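Local coordinates for cell cycle serine/threonine-protein kinase CDC5/MSD2 (Saccharomyces cerevisiae, PDB 6MF4) that phosphorylates serine and threonine residues of cell-cycle proteins to promote mitotic exit, the part crystallised being its polo-box domain, which docks onto substrates, at residues 71-76 against 229-234; 206-211 against 273-278. All blocks are in the same frame, centred on the assembly; numbering follows the deposited sequence.

Interaction 1 (71-76 against 229-234)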
ATOM      1  N   ASN A  71     -11.082 -12.138   0.212  1.00 21.00           N
ATOM      2  CA  ASN A  71     -11.312 -13.572   0.077  1.00 24.17           C
ATOM      3  C   ASN A  71     -10.251 -14.365   0.835  1.00 22.07           C
ATOM      4  O   ASN A  71     -10.551 -15.364   1.487  1.00 17.86           O
ATOM      5  CB  ASN A  71     -11.314 -13.989  -1.396  1.00 23.29           C
ATOM      6  CG  ASN A  71     -12.585 -13.586  -2.126  1.00 26.11           C
ATOM      7  OD1 ASN A  71     -13.567 -13.160  -1.516  1.00 30.74           O
ATOM      8  ND2 ASN A  71     -12.572 -13.737  -3.447  1.00 36.15           N
ATOM      9  N   GLY A  72      -9.004 -13.918   0.742  1.00 17.74           N
ATOM     10  CA  GLY A  72      -7.914 -14.572   1.440  1.00 18.13           C
ATOM     11  C   GLY A  72      -8.070 -14.514   2.948  1.00 21.61           C
ATOM     12  O   GLY A  72      -7.809 -15.493   3.649  1.00 19.52           O
ATOM     13  N   ILE A  73      -8.492 -13.361   3.455  1.00 16.89           N
ATOM     14  CA  ILE A  73      -8.687 -13.203   4.890  1.00 16.60           C
ATOM     15  C   ILE A  73      -9.808 -14.133   5.346  1.00 19.69           C
ATOM     16  O   ILE A  73      -9.676 -14.840   6.347  1.00 18.59           O
ATOM     17  CB  ILE A  73      -9.018 -11.743   5.254  1.00 17.05           C
ATOM     18  CG1 ILE A  73      -7.783 -10.865   5.036  1.00 16.13           C
ATOM     19  CG2 ILE A  73      -9.488 -11.632   6.707  1.00 18.56           C
ATOM     20  CD1 ILE A  73      -8.057  -9.374   5.104  1.00 18.06           C
ATOM     21  N   VAL A  74     -10.907 -14.133   4.597  1.00 19.27           N
ATOM     22  CA  VAL A  74     -12.058 -14.967   4.923  1.00 19.07           C
ATOM     23  C   VAL A  74     -11.675 -16.446   4.884  1.00 19.52           C
ATOM     24  O   VAL A  74     -12.168 -17.240   5.687  1.00 21.10           O
ATOM     25  CB  VAL A  74     -13.240 -14.689   3.960  1.00 23.27           C
ATOM     26  CG1 VAL A  74     -14.336 -15.754   4.089  1.00 23.14           C
ATOM     27  CG2 VAL A  74     -13.817 -13.308   4.229  1.00 25.67           C
ATOM     28  N   GLU A  75     -10.788 -16.816   3.968  1.00 18.66           N
ATOM     29  CA  GLU A  75     -10.363 -18.208   3.863  1.00 19.55           C
ATOM     30  C   GLU A  75      -9.474 -18.581   5.040  1.00 22.33           C
ATOM     31  O   GLU A  75      -9.537 -19.702   5.543  1.00 20.06           O
ATOM     32  CB  GLU A  75      -9.632 -18.457   2.544  1.00 21.52           C
ATOM     33  CG  GLU A  75      -8.912 -19.807   2.458  1.00 25.50           C
ATOM     34  CD  GLU A  75      -9.840 -21.002   2.646  1.00 26.66           C
ATOM     35  OE1 GLU A  75      -9.331 -22.105   2.937  1.00 20.65           O
ATOM     36  OE2 GLU A  75     -11.071 -20.844   2.494  1.00 21.69           O
ATOM     37  N   ALA A  76      -8.647 -17.639   5.482  1.00 18.96           N
ATOM     38  CA  ALA A  76      -7.807 -17.877   6.647  1.00 20.14           C
ATOM     39  C   ALA A  76      -8.705 -18.104   7.857  1.00 17.80           C
ATOM     40  O   ALA A  76      -8.451 -18.987   8.677  1.00 18.53           O
ATOM     41  CB  ALA A  76      -6.848 -16.705   6.881  1.00 18.91           C
ATOM     42  N   MET A 229      -0.712  -2.489  10.475  1.00 24.00           N
ATOM     43  CA  MET A 229      -0.771  -3.834   9.946  1.00 23.65           C
ATOM     44  C   MET A 229      -0.771  -3.779   8.433  1.00 23.67           C
ATOM     45  O   MET A 229      -1.432  -2.925   7.834  1.00 20.92           O
ATOM     46  CB  MET A 229      -2.011  -4.558  10.461  1.00 27.93           C
ATOM     47  CG  MET A 229      -1.921  -4.924  11.936  1.00 36.57           C
ATOM     48  SD  MET A 229      -3.485  -5.508  12.612  1.00 48.11           S
ATOM     49  CE  MET A 229      -3.958  -6.735  11.396  1.00 32.55           C
ATOM     50  N   ALA A 230      -0.006  -4.678   7.827  1.00 19.20           N
ATOM     51  CA  ALA A 230       0.011  -4.822   6.382  1.00 21.70           C
ATOM     52  C   ALA A 230      -0.422  -6.232   6.004  1.00 23.88           C
ATOM     53  O   ALA A 230       0.055  -7.209   6.576  1.00 23.20           O
ATOM     54  CB  ALA A 230       1.387  -4.516   5.825  1.00 19.99           C
ATOM     55  N   ILE A 231      -1.342  -6.321   5.048  1.00 21.66           N
ATOM     56  CA  ILE A 231      -1.819  -7.596   4.528  1.00 17.55           C
ATOM     57  C   ILE A 231      -1.235  -7.826   3.136  1.00 21.63           C
ATOM     58  O   ILE A 231      -1.382  -6.982   2.249  1.00 19.40           O
ATOM     59  CB  ILE A 231      -3.361  -7.629   4.450  1.00 17.18           C
ATOM     60  CG1 ILE A 231      -3.991  -7.293   5.808  1.00 21.47           C
ATOM     61  CG2 ILE A 231      -3.847  -8.978   3.953  1.00 18.83           C
ATOM     62  CD1 ILE A 231      -3.681  -8.292   6.929  1.00 23.70           C
ATOM     63  N   SER A 232      -0.577  -8.966   2.944  1.00 19.05           N
ATOM     64  CA  SER A 232       0.050  -9.277   1.663  1.00 17.88           C
ATOM     65  C   SER A 232      -0.181 -10.721   1.250  1.00 20.81           C
ATOM     66  O   SER A 232      -0.760 -11.513   1.993  1.00 21.71           O
ATOM     67  CB  SER A 232       1.554  -8.989   1.718  1.00 18.81           C
ATOM     68  OG  SER A 232       2.197  -9.775   2.711  1.00 24.51           O
ATOM     69  N   ASP A 233       0.291 -11.047   0.051  1.00 21.43           N
ATOM     70  CA  ASP A 233       0.139 -12.376  -0.519  1.00 23.77           C
ATOM     71  C   ASP A 233      -1.328 -12.793  -0.541  1.00 25.97           C
ATOM     72  O   ASP A 233      -1.693 -13.872  -0.069  1.00 23.83           O
ATOM     73  CB  ASP A 233       0.977 -13.387   0.263  1.00 27.64           C
ATOM     74  CG  ASP A 233       1.129 -14.709  -0.468  1.00 35.18           C
ATOM     75  OD1 ASP A 233       0.875 -14.752  -1.691  1.00 37.48           O
ATOM     76  OD2 ASP A 233       1.510 -15.705   0.181  1.00 41.09           O
ATOM     77  N   GLY A 234      -2.166 -11.919  -1.084  1.00 25.60           N
ATOM     78  CA  GLY A 234      -3.572 -12.215  -1.261  1.00 25.33           C
ATOM     79  C   GLY A 234      -4.279 -12.543   0.036  1.00 25.40           C
ATOM     80  O   GLY A 234      -5.134 -13.425   0.074  1.00 21.89           O
TER

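Interaction 2 (206-211 against 273-278)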
ATOM      1  N   TYR A 206      -9.952   7.168   6.998  1.00 25.20           N
ATOM      2  CA  TYR A 206     -11.106   6.979   7.866  1.00 23.64           C
ATOM      3  C   TYR A 206     -10.732   7.481   9.250  1.00 27.70           C
ATOM      4  O   TYR A 206      -9.552   7.643   9.556  1.00 25.82           O
ATOM      5  CB  TYR A 206     -11.520   5.505   7.944  1.00 24.98           C
ATOM      6  CG  TYR A 206     -11.823   4.827   6.624  1.00 29.34           C
ATOM      7  CD1 TYR A 206     -13.050   5.002   5.998  1.00 32.35           C
ATOM      8  CD2 TYR A 206     -10.896   3.979   6.025  1.00 26.53           C
ATOM      9  CE1 TYR A 206     -13.339   4.371   4.806  1.00 32.86           C
ATOM     10  CE2 TYR A 206     -11.177   3.345   4.834  1.00 24.88           C
ATOM     11  CZ  TYR A 206     -12.399   3.545   4.226  1.00 29.84           C
ATOM     12  OH  TYR A 206     -12.688   2.910   3.038  1.00 32.87           O
ATOM     13  N   LYS A 207     -11.728   7.709  10.098  1.00 31.10           N
ATOM     14  CA  LYS A 207     -11.456   8.094  11.474  1.00 24.67           C
ATOM     15  C   LYS A 207     -10.597   7.041  12.192  1.00 21.58           C
ATOM     16  O   LYS A 207      -9.584   7.388  12.800  1.00 26.94           O
ATOM     17  CB  LYS A 207     -12.768   8.337  12.230  1.00 29.16           C
ATOM     18  N   PRO A 208     -10.982   5.751  12.120  1.00 23.16           N
ATOM     19  CA  PRO A 208     -10.191   4.746  12.846  1.00 26.89           C
ATOM     20  C   PRO A 208      -8.846   4.391  12.203  1.00 25.84           C
ATOM     21  O   PRO A 208      -7.940   3.956  12.917  1.00 26.88           O
ATOM     22  CB  PRO A 208     -11.112   3.520  12.858  1.00 28.95           C
ATOM     23  CG  PRO A 208     -12.000   3.699  11.690  1.00 26.32           C
ATOM     24  CD  PRO A 208     -12.221   5.175  11.574  1.00 27.43           C
ATOM     25  N   PHE A 209      -8.710   4.560  10.891  1.00 24.38           N
ATOM     26  CA  PHE A 209      -7.458   4.205  10.229  1.00 27.17           C
ATOM     27  C   PHE A 209      -7.320   4.845   8.854  1.00 20.56           C
ATOM     28  O   PHE A 209      -8.300   5.299   8.258  1.00 23.13           O
ATOM     29  CB  PHE A 209      -7.333   2.677  10.097  1.00 20.40           C
ATOM     30  CG  PHE A 209      -8.399   2.045   9.242  1.00 21.03           C
ATOM     31  CD1 PHE A 209      -9.611   1.658   9.792  1.00 20.95           C
ATOM     32  CD2 PHE A 209      -8.186   1.827   7.890  1.00 22.66           C
ATOM     33  CE1 PHE A 209     -10.590   1.079   9.010  1.00 19.52           C
ATOM     34  CE2 PHE A 209      -9.162   1.244   7.100  1.00 21.66           C
ATOM     35  CZ  PHE A 209     -10.367   0.869   7.661  1.00 25.19           C
ATOM     36  N   VAL A 210      -6.084   4.897   8.372  1.00 22.23           N
ATOM     37  CA  VAL A 210      -5.826   5.228   6.980  1.00 19.93           C
ATOM     38  C   VAL A 210      -5.390   3.950   6.265  1.00 18.14           C
ATOM     39  O   VAL A 210      -4.641   3.135   6.808  1.00 19.22           O
ATOM     40  CB  VAL A 210      -4.763   6.345   6.830  1.00 21.36           C
ATOM     41  CG1 VAL A 210      -3.477   5.978   7.540  1.00 25.13           C
ATOM     42  CG2 VAL A 210      -4.506   6.642   5.365  1.00 18.56           C
ATOM     43  N   MET A 211      -5.882   3.794   5.040  1.00 17.17           N
ATOM     44  CA  MET A 211      -5.709   2.581   4.258  1.00 15.99           C
ATOM     45  C   MET A 211      -4.914   2.881   2.995  1.00 16.86           C
ATOM     46  O   MET A 211      -5.281   3.768   2.229  1.00 18.52           O
ATOM     47  CB  MET A 211      -7.083   2.000   3.913  1.00 17.49           C
ATOM     48  CG  MET A 211      -7.098   0.812   2.966  1.00 22.37           C
ATOM     49  SD  MET A 211      -8.802   0.244   2.725  1.00 23.03           S
ATOM     50  CE  MET A 211      -8.548  -1.138   1.624  1.00 28.36           C
ATOM     51  N   LEU A 273      -8.729  -6.519  12.527  1.00 21.44           N
ATOM     52  CA  LEU A 273      -9.009  -7.352  11.359  1.00 21.74           C
ATOM     53  C   LEU A 273     -10.437  -7.129  10.867  1.00 22.71           C
ATOM     54  O   LEU A 273     -10.704  -7.173   9.668  1.00 21.08           O
ATOM     55  CB  LEU A 273      -8.782  -8.830  11.676  1.00 26.93           C
ATOM     56  CG  LEU A 273      -8.844  -9.770  10.467  1.00 28.11           C
ATOM     57  CD1 LEU A 273      -7.731  -9.460   9.462  1.00 23.43           C
ATOM     58  CD2 LEU A 273      -8.771 -11.227  10.911  1.00 30.53           C
ATOM     59  N   THR A 274     -11.355  -6.884  11.795  1.00 22.37           N
ATOM     60  CA  THR A 274     -12.729  -6.564  11.433  1.00 22.32           C
ATOM     61  C   THR A 274     -12.785  -5.254  10.650  1.00 20.62           C
ATOM     62  O   THR A 274     -13.478  -5.154   9.636  1.00 22.06           O
ATOM     63  CB  THR A 274     -13.622  -6.465  12.684  1.00 29.00           C
ATOM     64  OG1 THR A 274     -13.723  -7.758  13.290  1.00 31.91           O
ATOM     65  CG2 THR A 274     -15.021  -5.967  12.328  1.00 34.67           C
ATOM     66  N   LEU A 275     -12.053  -4.250  11.123  1.00 22.58           N
ATOM     67  CA  LEU A 275     -11.990  -2.961  10.441  1.00 24.12           C
ATOM     68  C   LEU A 275     -11.379  -3.122   9.051  1.00 20.70           C
ATOM     69  O   LEU A 275     -11.843  -2.527   8.078  1.00 21.91           O
ATOM     70  CB  LEU A 275     -11.182  -1.958  11.267  1.00 24.16           C
ATOM     71  CG  LEU A 275     -11.894  -1.411  12.508  1.00 24.94           C
ATOM     72  CD1 LEU A 275     -10.910  -0.720  13.429  1.00 26.83           C
ATOM     73  CD2 LEU A 275     -13.010  -0.456  12.114  1.00 26.45           C
ATOM     74  N   ILE A 276     -10.344  -3.949   8.969  1.00 21.08           N
ATOM     75  CA  ILE A 276      -9.674  -4.226   7.706  1.00 18.06           C
ATOM     76  C   ILE A 276     -10.649  -4.828   6.699  1.00 19.84           C
ATOM     77  O   ILE A 276     -10.702  -4.400   5.548  1.00 17.34           O
ATOM     78  CB  ILE A 276      -8.471  -5.170   7.927  1.00 18.27           C
ATOM     79  CG1 ILE A 276      -7.323  -4.387   8.564  1.00 19.09           C
ATOM     80  CG2 ILE A 276      -8.011  -5.821   6.617  1.00 18.69           C
ATOM     81  CD1 ILE A 276      -6.151  -5.230   8.987  1.00 21.93           C
ATOM     82  N   LYS A 277     -11.429  -5.811   7.140  1.00 18.13           N
ATOM     83  CA  LYS A 277     -12.406  -6.455   6.272  1.00 19.30           C
ATOM     84  C   LYS A 277     -13.471  -5.465   5.798  1.00 19.63           C
ATOM     85  O   LYS A 277     -13.908  -5.517   4.647  1.00 23.41           O
ATOM     86  CB  LYS A 277     -13.071  -7.633   6.990  1.00 20.25           C
ATOM     87  CG  LYS A 277     -12.133  -8.801   7.275  1.00 21.68           C
ATOM     88  CD  LYS A 277     -12.784  -9.845   8.175  1.00 25.69           C
ATOM     89  CE  LYS A 277     -13.974 -10.504   7.506  1.00 37.47           C
ATOM     90  NZ  LYS A 277     -14.649 -11.481   8.407  1.00 32.00           N
ATOM     91  N   GLU A 278     -13.888  -4.564   6.683  1.00 20.60           N
ATOM     92  CA  GLU A 278     -14.873  -3.545   6.323  1.00 22.21           C
ATOM     93  C   GLU A 278     -14.305  -2.579   5.284  1.00 25.55           C
ATOM     94  O   GLU A 278     -15.000  -2.178   4.351  1.00 26.45           O
ATOM     95  CB  GLU A 278     -15.333  -2.770   7.561  1.00 27.93           C
ATOM     96  CG  GLU A 278     -16.056  -3.622   8.600  1.00 29.63           C
TER

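Interaction 1 (71-76 against 229-234)
The backbone carbonyl of Gly234 is the flat group that meets Gly72; no ring, side-chain amide or carboxylate takes part. Its oxygen end approaches the helix, with Gly234 O 3.3 Å from Gly72 CA, and the angle of 166° at the hydrogen identifies a nearly straight CA-H...O contact. Gly72 has no side chain, and the direction a CB would take leads straight to this oxygen, which explains how the CA atoms of Gly72 and Gly234 come within 5.6 Å. The carbonyl reaches the helix because the chain turns abruptly after the strand: Asp233 and Gly234 both have positive phi, the latter 59°, a left-handed helical conformation readily taken up by glycine.

The second touch is apolar and looser. Ile73 stretches its longer branch outward, with CD1 anti to CA (chi2 169°), and this methyl ends 4.4 Å from CG2 of Ile231. Ile231 presents its short branch here. Both isoleucines are buried, whereas the glycine contact lies nearer the surface. The two touches together bury only 116 Å², so the segments meet at two separate points rather than along a continuous face.

Segment 71-76 belongs to helix 56-82. Segment 229-234 leaves strand 228-232 for the turn into strand 237-241. Ile73 also packs on Leu273 and Leu280 of helix 269-283 and on Leu252 of helix 252-258, while Ile231 rests against Val238 of the adjoining strand. The helix thus runs past the end of strand 228-232, bordered by helices 252-258 and 269-283.

Interaction 2 (206-211 against 273-278)
Pro208 is the first residue of 206-211 to touch the helix, its ring carbon CB lying 4.3 Å from CD1 of Leu275. It sits in a tight turn: Tyr206 N donates a hydrogen bond of 2.8 Å to Phe209 O, and the backbone angles of Lys207 and Pro208 are close to those of a type I turn. The turn joins strands 200-205 and 209-214 and holds the proline at the partly exposed margin of the contact.

Phe209 follows, and its buried ring carries most of the contact. With chi1 at 63°, CG stands between the backbone N and the carbonyl carbon, and the outer part of the ring extends to the helix. There CE1 meets Leu275 CB at 3.8 Å and CZ lies 3.7 Å from Leu275 O, so the ring tip touches both the root of the leucine side chain and its backbone. Leu275 sets CG beside its own backbone N (chi1 -74°), which carries its methyls past the phenyl ring toward Pro208; the two side chains slide by each other in opposite directions. Leu45, the first modelled residue, packs on both Pro208 and Phe209.

Further along, Met211 places its CB in plane at the edge of the Phe209 ring. Its extended side chain continues to Leu280 and Lys283, farther down the same helix.

The contact buries 156 Å² and joins the hairpin turn of an antiparallel sheet to a C-terminal helix lying across it. Sheet and helix packed in this way are the polo-box fold, here the second polo box of Cdc5.

In the fold
Interactions 1 and 2 have centres 14 Å apart and reach the same antiparallel sheet, one at strand 228-232, the other at strand 209-214. Helix 269-283 bridges them: Ile276, directed away from 206-211, sets CD1 3.6 Å from Met229 CE and CG2 3.9 Å from Ile73 CD1. Ile73 CG2 also lies 3.9 Å from Leu273 CD1. The result is a layered arrangement in which helix 56-82, in the position of the polo-cap helix of Polo-like kinases, packs on the second polo box. Both contacts lie away from the zinc ligands Glu138, His154 and His194, although the Gly72 position is about 10 Å from a bound zinc ion.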